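Local coordinates for protein Abbfa_003403 (Acinetobacter baumannii, PDB 4ZXH) that probably assembles a peptide product as a four-domain nonribosomal peptide synthetase with condensation, adenylation, carrier and thioesterase domains, at residues Y795-Q800 with R835-L840. Sequence-based numbering, arbitrary orientation. Where two conformers were deposited one is given.
Sequences YVLDEQ and RTLPSL
Leu840 sets its CD1 methyl over one face of the Tyr795 ring, a CH-pi contact with 3.8 Å from Leu840 CD1 to the ring centroid and the methyl 15° off the ring normal. Leu840 CD1 is displaced a little toward the rim and comes to 3.7 Å from Tyr795 CD1. Tyr795 has CG beside its backbone N and anti to its carbonyl carbon (chi1 -54°), and chi2 of -82° turns the broad side of the ring to the leucine. The methyl still lies nearly over the ring centre, in touch with CG, CD1, CE1 and CD2.

Two residues along the strand, Leu797 points the same way and meets Leu837 tip to tip, Leu797 CD1 to Leu837 CD1 at 3.7 Å. The two pairs thus make a small buried apolar layer between strand 792-797 and the loop that leads from strand 834-835 to strand 846-855. All these strands belong to one antiparallel sheet in the adenylation domain, which belongs to the ANL superfamily of adenylate-forming enzymes. Strand 809-816 pairs with 792-797 and sends Trp813 against both Leu797 and Leu837, while Leu846 of the next strand touches Tyr795, Leu837 and Leu840.

On the loop side, the two leucines are the first and last residues of a type I turn, with Pro838 and Ser839 at its corners, closed by a hydrogen bond of 3.0 Å from Leu840 N to Leu837 O; it brings the two side chains round to the same strand. No hydrogen bond joins the two segments directly. Where the strand ends, Asp798 OD1 accepts from Gln800 N, in the conformer given, from above the carboxylate plane, which fits an Asx turn, and Asp798 OD2 forms a salt bridge with Arg802. Ser839, third residue of the type I turn, hydrogen-bonds through OG to Gln801 O just past this bend.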
# COMPACT_ATOMS: atom_id res chain seq x y z
N TYR A 795 8.41 -29.09 -9.26
CA TYR A 795 9.61 -28.75 -8.52
C TYR A 795 9.81 -27.23 -8.55
O TYR A 795 9.58 -26.60 -9.59
CB TYR A 795 10.85 -29.45 -9.09
CG TYR A 795 10.75 -30.96 -9.24
CD1 TYR A 795 10.99 -31.82 -8.16
CD2 TYR A 795 10.47 -31.54 -10.47
CE1 TYR A 795 10.91 -33.21 -8.31
CE2 TYR A 795 10.40 -32.92 -10.62
CZ TYR A 795 10.61 -33.75 -9.54
OH TYR A 795 10.53 -35.12 -9.72
N VAL A 796 10.24 -26.64 -7.44
CA VAL A 796 10.54 -25.21 -7.42
C VAL A 796 12.03 -24.99 -7.20
O VAL A 796 12.55 -25.28 -6.13
CB VAL A 796 9.73 -24.46 -6.34
CG1 VAL A 796 9.97 -22.96 -6.44
CG2 VAL A 796 8.25 -24.76 -6.48
N LEU A 797 12.71 -24.47 -8.22
CA LEU A 797 14.17 -24.36 -8.21
C LEU A 797 14.70 -22.93 -8.22
O LEU A 797 14.03 -21.99 -8.66
CB LEU A 797 14.74 -25.11 -9.40
CG LEU A 797 14.27 -26.56 -9.52
CD1 LEU A 797 15.00 -27.25 -10.65
CD2 LEU A 797 14.46 -27.32 -8.22
N ASP A 798 15.93 -22.76 -7.72
CA ASP A 798 16.57 -21.45 -7.80
C ASP A 798 17.34 -21.36 -9.11
O ASP A 798 17.17 -22.20 -9.99
CB ASP A 798 17.47 -21.19 -6.58
CG ASP A 798 18.58 -22.23 -6.39
OD1 ASP A 798 18.93 -22.96 -7.34
OD2 ASP A 798 19.12 -22.33 -5.26
N GLU A 799 18.18 -20.35 -9.24
CA GLU A 799 18.98 -20.16 -10.44
C GLU A 799 20.15 -21.16 -10.57
O GLU A 799 20.76 -21.26 -11.63
CB GLU A 799 19.50 -18.72 -10.49
CG GLU A 799 18.38 -17.68 -10.38
CD GLU A 799 18.89 -16.25 -10.19
OE1 GLU A 799 20.12 -16.06 -10.07
OE2 GLU A 799 18.05 -15.32 -10.14
N GLN A 800 20.46 -21.89 -9.50
CA GLN A 800 21.45 -22.96 -9.57
C GLN A 800 20.78 -24.32 -9.69
O GLN A 800 21.44 -25.35 -9.68
CB GLN A 800 22.37 -22.94 -8.35
CG GLN A 800 23.50 -21.95 -8.45
CD GLN A 800 23.02 -20.53 -8.70
OE1 GLN A 800 22.51 -19.86 -7.79
NE2 GLN A 800 23.15 -20.07 -9.94
N ARG A 835 15.57 -31.05 -19.96
CA ARG A 835 16.81 -31.60 -19.43
C ARG A 835 16.53 -32.52 -18.26
O ARG A 835 15.48 -32.41 -17.61
CB ARG A 835 17.76 -30.49 -18.93
CG ARG A 835 18.03 -29.38 -19.90
CD ARG A 835 18.52 -28.16 -19.18
NE ARG A 835 19.91 -28.30 -18.76
CZ ARG A 835 20.51 -27.49 -17.89
NH1 ARG A 835 19.83 -26.48 -17.34
NH2 ARG A 835 21.78 -27.70 -17.56
N THR A 836 17.48 -33.40 -17.96
CA THR A 836 17.57 -33.95 -16.62
C THR A 836 18.54 -33.08 -15.84
O THR A 836 19.41 -32.43 -16.44
CB THR A 836 18.06 -35.38 -16.61
OG1 THR A 836 19.47 -35.38 -16.85
CG2 THR A 836 17.35 -36.18 -17.67
N LEU A 837 18.40 -33.06 -14.52
CA LEU A 837 19.27 -32.22 -13.72
C LEU A 837 20.06 -33.05 -12.72
O LEU A 837 19.52 -34.00 -12.14
CB LEU A 837 18.45 -31.15 -13.02
CG LEU A 837 17.75 -30.16 -13.95
CD1 LEU A 837 16.79 -29.25 -13.17
CD2 LEU A 837 18.78 -29.34 -14.70
N PRO A 838 21.35 -32.72 -12.52
CA PRO A 838 22.21 -33.45 -11.57
C PRO A 838 21.68 -33.37 -10.15
O PRO A 838 21.84 -34.31 -9.38
CB PRO A 838 23.55 -32.73 -11.70
CG PRO A 838 23.53 -32.14 -13.07
CD PRO A 838 22.10 -31.71 -13.28
N SER A 839 21.05 -32.25 -9.83
CA SER A 839 20.50 -32.02 -8.50
C SER A 839 19.18 -32.75 -8.27
O SER A 839 18.60 -32.67 -7.19
CB SER A 839 20.31 -30.52 -8.30
OG SER A 839 19.90 -29.93 -9.52
N LEU A 840 18.70 -33.45 -9.30
CA LEU A 840 17.50 -34.27 -9.21
C LEU A 840 17.68 -35.56 -10.01
O LEU A 840 16.92 -35.84 -10.95
CB LEU A 840 16.26 -33.50 -9.71
CG LEU A 840 15.62 -32.47 -8.78
CD1 LEU A 840 14.43 -31.81 -9.46
CD2 LEU A 840 15.19 -33.10 -7.46